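PDB 5MYP: aldehyde dehydrogenase from Trypanosoma brucei, which probably oxidises aldehydes to carboxylic acids with NAD as the electron acceptor. Local coordinates for residues Glu52-Asp55 against Glu56-Ala60; Met91-Tyr94 against Val95-Val98. One frame throughout, in Å; residues are numbered along the deposited sequence.

Contact 1 of 2, residues Glu52-Asp55 against Glu56-Ala60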
loop_
_atom_site.group_PDB
_atom_site.type_symbol
_atom_site.label_atom_id
_atom_site.label_comp_id
_atom_site.label_asym_id
_atom_site.label_seq_id
_atom_site.Cartn_x
_atom_site.Cartn_y
_atom_site.Cartn_z
ATOM N N GLU A 52 19.697 -11.702 25.580
ATOM C CA GLU A 52 19.778 -12.629 26.720
ATOM C C GLU A 52 19.626 -14.094 26.315
ATOM O O GLU A 52 20.106 -14.975 27.026
ATOM C CB GLU A 52 18.727 -12.296 27.789
ATOM C CG GLU A 52 18.925 -10.941 28.445
ATOM C CD GLU A 52 17.831 -10.580 29.433
ATOM O OE1 GLU A 52 17.007 -11.443 29.807
ATOM O OE2 GLU A 52 17.799 -9.406 29.845
ATOM N N ASN A 53 18.968 -14.354 25.183
ATOM C CA ASN A 53 18.686 -15.719 24.737
ATOM C C ASN A 53 19.314 -16.080 23.378
ATOM O O ASN A 53 18.855 -17.012 22.714
ATOM C CB ASN A 53 17.170 -15.932 24.713
ATOM C CG ASN A 53 16.516 -15.568 26.036
ATOM O OD1 ASN A 53 16.573 -16.335 26.991
ATOM N ND2 ASN A 53 15.902 -14.393 26.099
ATOM N N THR A 54 20.376 -15.369 22.991
ATOM C CA THR A 54 21.048 -15.597 21.702
ATOM C C THR A 54 21.535 -17.040 21.541
ATOM O O THR A 54 21.343 -17.637 20.477
ATOM C CB THR A 54 22.216 -14.597 21.478
ATOM O OG1 THR A 54 21.680 -13.301 21.194
ATOM C CG2 THR A 54 23.130 -15.014 20.310
ATOM N N ASP A 55 22.156 -17.592 22.590
ATOM C CA ASP A 55 22.683 -18.963 22.540
ATOM C C ASP A 55 21.595 -20.001 22.292
ATOM O O ASP A 55 21.747 -20.857 21.422
ATOM C CB ASP A 55 23.440 -19.316 23.825
ATOM C CG ASP A 55 24.746 -18.536 23.981
ATOM O OD1 ASP A 55 25.213 -17.891 23.019
ATOM O OD2 ASP A 55 25.316 -18.576 25.089
ATOM N N GLU A 56 20.506 -19.913 23.053
ATOM C CA GLU A 56 19.390 -20.859 22.927
ATOM C C GLU A 56 18.622 -20.705 21.605
ATOM O O GLU A 56 18.155 -21.701 21.047
ATOM C CB GLU A 56 18.434 -20.730 24.118
ATOM C CG GLU A 56 17.654 -22.006 24.409
ATOM C CD GLU A 56 16.792 -21.910 25.656
ATOM O OE1 GLU A 56 16.852 -20.874 26.348
ATOM O OE2 GLU A 56 16.050 -22.873 25.943
ATOM N N PHE A 57 18.494 -19.473 21.110
ATOM C CA PHE A 57 17.872 -19.230 19.786
ATOM C C PHE A 57 18.696 -19.851 18.648
ATOM O O PHE A 57 18.133 -20.477 17.751
ATOM C CB PHE A 57 17.646 -17.734 19.505
ATOM C CG PHE A 57 16.344 -17.194 20.041
ATOM C CD1 PHE A 57 15.127 -17.779 19.695
ATOM C CD2 PHE A 57 16.333 -16.073 20.867
ATOM C CE1 PHE A 57 13.928 -17.278 20.187
ATOM C CE2 PHE A 57 15.137 -15.562 21.357
ATOM C CZ PHE A 57 13.935 -16.165 21.011
ATOM N N CYS A 58 20.018 -19.680 18.698
ATOM C CA CYS A 58 20.915 -20.318 17.723
ATOM C C CYS A 58 20.794 -21.845 17.749
ATOM O O CYS A 58 20.805 -22.485 16.696
ATOM C CB CYS A 58 22.369 -19.893 17.944
ATOM S SG CYS A 58 22.691 -18.166 17.530
ATOM N N LYS A 59 20.660 -22.414 18.950
ATOM C CA LYS A 59 20.456 -23.860 19.110
ATOM C C LYS A 59 19.107 -24.334 18.560
ATOM O O LYS A 59 19.034 -25.388 17.926
ATOM C CB LYS A 59 20.585 -24.265 20.585
ATOM C CG LYS A 59 22.000 -24.148 21.131
ATOM C CD LYS A 59 22.827 -25.385 20.810
ATOM C CE LYS A 59 22.554 -26.516 21.798
ATOM N NZ LYS A 59 23.435 -27.700 21.582
ATOM N N ALA A 60 18.048 -23.563 18.814
ATOM C CA ALA A 60 16.710 -23.888 18.295
ATOM C C ALA A 60 16.670 -23.785 16.769
ATOM O O ALA A 60 16.096 -24.649 16.088
ATOM C CB ALA A 60 15.658 -22.973 18.908
HETATM O O HOH W 1 18.079 -18.568 26.974
#

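Contact 2 of 2, residues Met91-Tyr94 against Val95-Val98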
loop_
_atom_site.group_PDB
_atom_site.type_symbol
_atom_site.label_atom_id
_atom_site.label_comp_id
_atom_site.label_asym_id
_atom_site.label_seq_id
_atom_site.Cartn_x
_atom_site.Cartn_y
_atom_site.Cartn_z
ATOM N N MET A 91 13.030 6.919 16.752
ATOM C CA MET A 91 11.574 6.980 16.992
ATOM C C MET A 91 11.050 8.410 17.083
ATOM O O MET A 91 10.036 8.745 16.466
ATOM C CB MET A 91 11.187 6.246 18.274
ATOM C CG MET A 91 9.685 6.099 18.476
ATOM S SD MET A 91 9.317 5.273 20.031
ATOM C CE MET A 91 9.764 3.599 19.594
ATOM N N ASP A 92 11.736 9.240 17.865
ATOM C CA ASP A 92 11.336 10.638 18.042
ATOM C C ASP A 92 11.342 11.410 16.723
ATOM O O ASP A 92 10.488 12.257 16.512
ATOM C CB ASP A 92 12.218 11.327 19.088
ATOM C CG ASP A 92 11.976 10.789 20.486
ATOM O OD1 ASP A 92 10.960 11.177 21.093
ATOM O OD2 ASP A 92 12.796 9.981 20.971
ATOM N N GLU A 93 12.283 11.098 15.834
ATOM C CA GLU A 93 12.309 11.684 14.488
ATOM C C GLU A 93 11.103 11.215 13.667
ATOM O O GLU A 93 10.439 12.025 13.023
ATOM C CB GLU A 93 13.609 11.323 13.759
ATOM C CG GLU A 93 13.817 12.031 12.422
ATOM C CD GLU A 93 14.974 11.463 11.616
ATOM O OE1 GLU A 93 15.894 10.871 12.214
ATOM O OE2 GLU A 93 14.974 11.608 10.374
ATOM N N TYR A 94 10.823 9.911 13.703
ATOM C CA TYR A 94 9.765 9.331 12.869
ATOM C C TYR A 94 8.352 9.779 13.260
ATOM O O TYR A 94 7.509 9.974 12.384
ATOM C CB TYR A 94 9.866 7.797 12.852
ATOM C CG TYR A 94 11.153 7.220 12.264
ATOM C CD1 TYR A 94 11.979 7.973 11.411
ATOM C CD2 TYR A 94 11.534 5.901 12.537
ATOM C CE1 TYR A 94 13.140 7.439 10.881
ATOM C CE2 TYR A 94 12.700 5.362 11.998
ATOM C CZ TYR A 94 13.492 6.143 11.169
ATOM O OH TYR A 94 14.643 5.645 10.623
ATOM N N VAL A 95 8.098 9.960 14.554
ATOM C CA VAL A 95 6.764 10.359 15.023
ATOM C C VAL A 95 6.372 11.817 14.721
ATOM O O VAL A 95 5.186 12.135 14.721
ATOM C CB VAL A 95 6.560 10.082 16.538
ATOM C CG1 VAL A 95 6.648 8.590 16.836
ATOM C CG2 VAL A 95 7.535 10.874 17.402
ATOM N N LYS A 96 7.352 12.691 14.467
ATOM C CA LYS A 96 7.084 14.127 14.321
ATOM C C LYS A 96 6.325 14.433 13.024
ATOM O O LYS A 96 6.541 13.757 12.022
ATOM C CB LYS A 96 8.382 14.948 14.380
ATOM C CG LYS A 96 9.205 14.995 13.107
ATOM C CD LYS A 96 10.647 15.411 13.387
ATOM C CE LYS A 96 11.367 15.759 12.094
ATOM N NZ LYS A 96 12.841 15.854 12.252
ATOM N N PRO A 97 5.440 15.449 13.047
ATOM C CA PRO A 97 4.767 15.839 11.806
ATOM C C PRO A 97 5.732 16.382 10.751
ATOM O O PRO A 97 6.730 17.008 11.100
ATOM C CB PRO A 97 3.793 16.948 12.250
ATOM C CG PRO A 97 3.633 16.766 13.710
ATOM C CD PRO A 97 4.943 16.232 14.195
ATOM N N VAL A 98 5.421 16.122 9.487
ATOM C CA VAL A 98 6.163 16.644 8.337
ATOM C C VAL A 98 5.383 17.821 7.739
ATOM O O VAL A 98 4.149 17.780 7.665
ATOM C CB VAL A 98 6.363 15.536 7.270
ATOM C CG1 VAL A 98 6.970 16.086 5.983
ATOM C CG2 VAL A 98 7.229 14.413 7.827
HETATM O O HOH W 2 8.506 12.350 10.782
#

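Contact 1 of 2, residues Glu52-Asp55 against Glu56-Ala60
N53 and F57 meet one helical turn apart, where the chain enters helix 54-65. The CB of N53 sits 3.9 Å from CD2 of the F57 ring, and the same ring atom comes to 3.3 Å from the backbone O of N53, which approaches the ring obliquely. That oxygen also accepts the backbone N-H of F57, with N53 O and F57 N 3.0 Å apart.

One residue on, T54 and C58 repeat the pattern. C58 N donates to T54 O over 3.0 Å, while CG2 of T54 lies 4.2 Å from SG of C58 on the buried side. K59 N bonds to D55 O in the same way, and the CG of K59 packs against that same oxygen before its chain, bent at chi2 and chi3, turns away.

On the outer side a water donates to OD1 of N53, 2.7 Å away. In the modelled conformer of E56 it also donates to OE1 of that residue, at 2.7 Å; CG there is anti to the backbone N (chi1 -154°) and the rest of the chain is extended. E56 has a second conformer, so its share in the bridge is doubtful.

Further out, L49 O and the Y170 hydroxyl bond to N53 ND2, so both ends of the N53 amide are engaged. V50 O holds the T54 hydroxyl, and R69 forms a salt bridge with D55. F57 packs on L162 and L166 of helix 157-170, C58 on T72 and V73 of helix 69-95.

N53 is the N-cap residue, yet its side chain makes no capping bond: its amide instead ties the preceding turn and the water together. D55, in the first turn, probably gains some stabilisation from the helix dipole as well as from R69.

Contact 2 of 2, residues Met91-Tyr94 against Val95-Val98
V95 N donates to M91 O, 3.0 Å away with an N-H...O angle of 156°, the last regular i to i+4 bond across this helix end. One residue on, the chain can no longer keep that spacing: K96 N reaches back to E93 O instead, a weak bond at 3.5 Å. A water lies 3.0 Å from E93 O and 2.7 Å from K96 O, placed to bridge the end of the helix and the start of the loop, though it has more acceptors in reach than protons.

The aliphatic part of K96 covers the same carbonyl, with CG 3.2 Å from E93 O. This follows from a chi1 of 80°, which sets CG between the backbone N and the carbonyl carbon; the extended chain then runs at a slant across the E93 side chain. NZ ends 3.9 Å from CG of E93, but lies well short of a salt bridge with its carboxylate, whose OE2 is instead paired with R447. Opposite charges at this range may still attract weakly.

V95 straddles two carbonyls: CG2 lies against both M91 O and D92 O, while CG1 comes to 4.3 Å from CG of M91. Beyond it, V95 packs on L36 and F450, and M91 on L43 and the R39 side chain. D92 makes a salt bridge with K40, and the Y94 hydroxyl bonds to H86.

The arrangement is a helix C-terminus unwinding through a tightened last turn into an extended segment, K96 to V98, whose backbone pairs at V98 with L113 of strand 110-124.

In the fold
The two contacts come in series: contact 1 opens helix 54-65, and contact 2 closes helix 69-95, the next helix along the chain. Their centres are 34 Å apart and their nearest atoms about 18 Å, so they do not touch. Helix 69-95 nevertheless connects them, since residues near its start pack against contact 1 and its last turn forms contact 2. Helix 36-52 does likewise, leading directly into contact 1 while its early residues L36, R39, K40 and L43 meet contact 2. Contact 1 thus lies beside the start of helix 69-95 and contact 2 at its end, both away from the predicted active-site residues E223 and C259; contact 2 then leads into the loop before strand 110-124 of a mixed sheet.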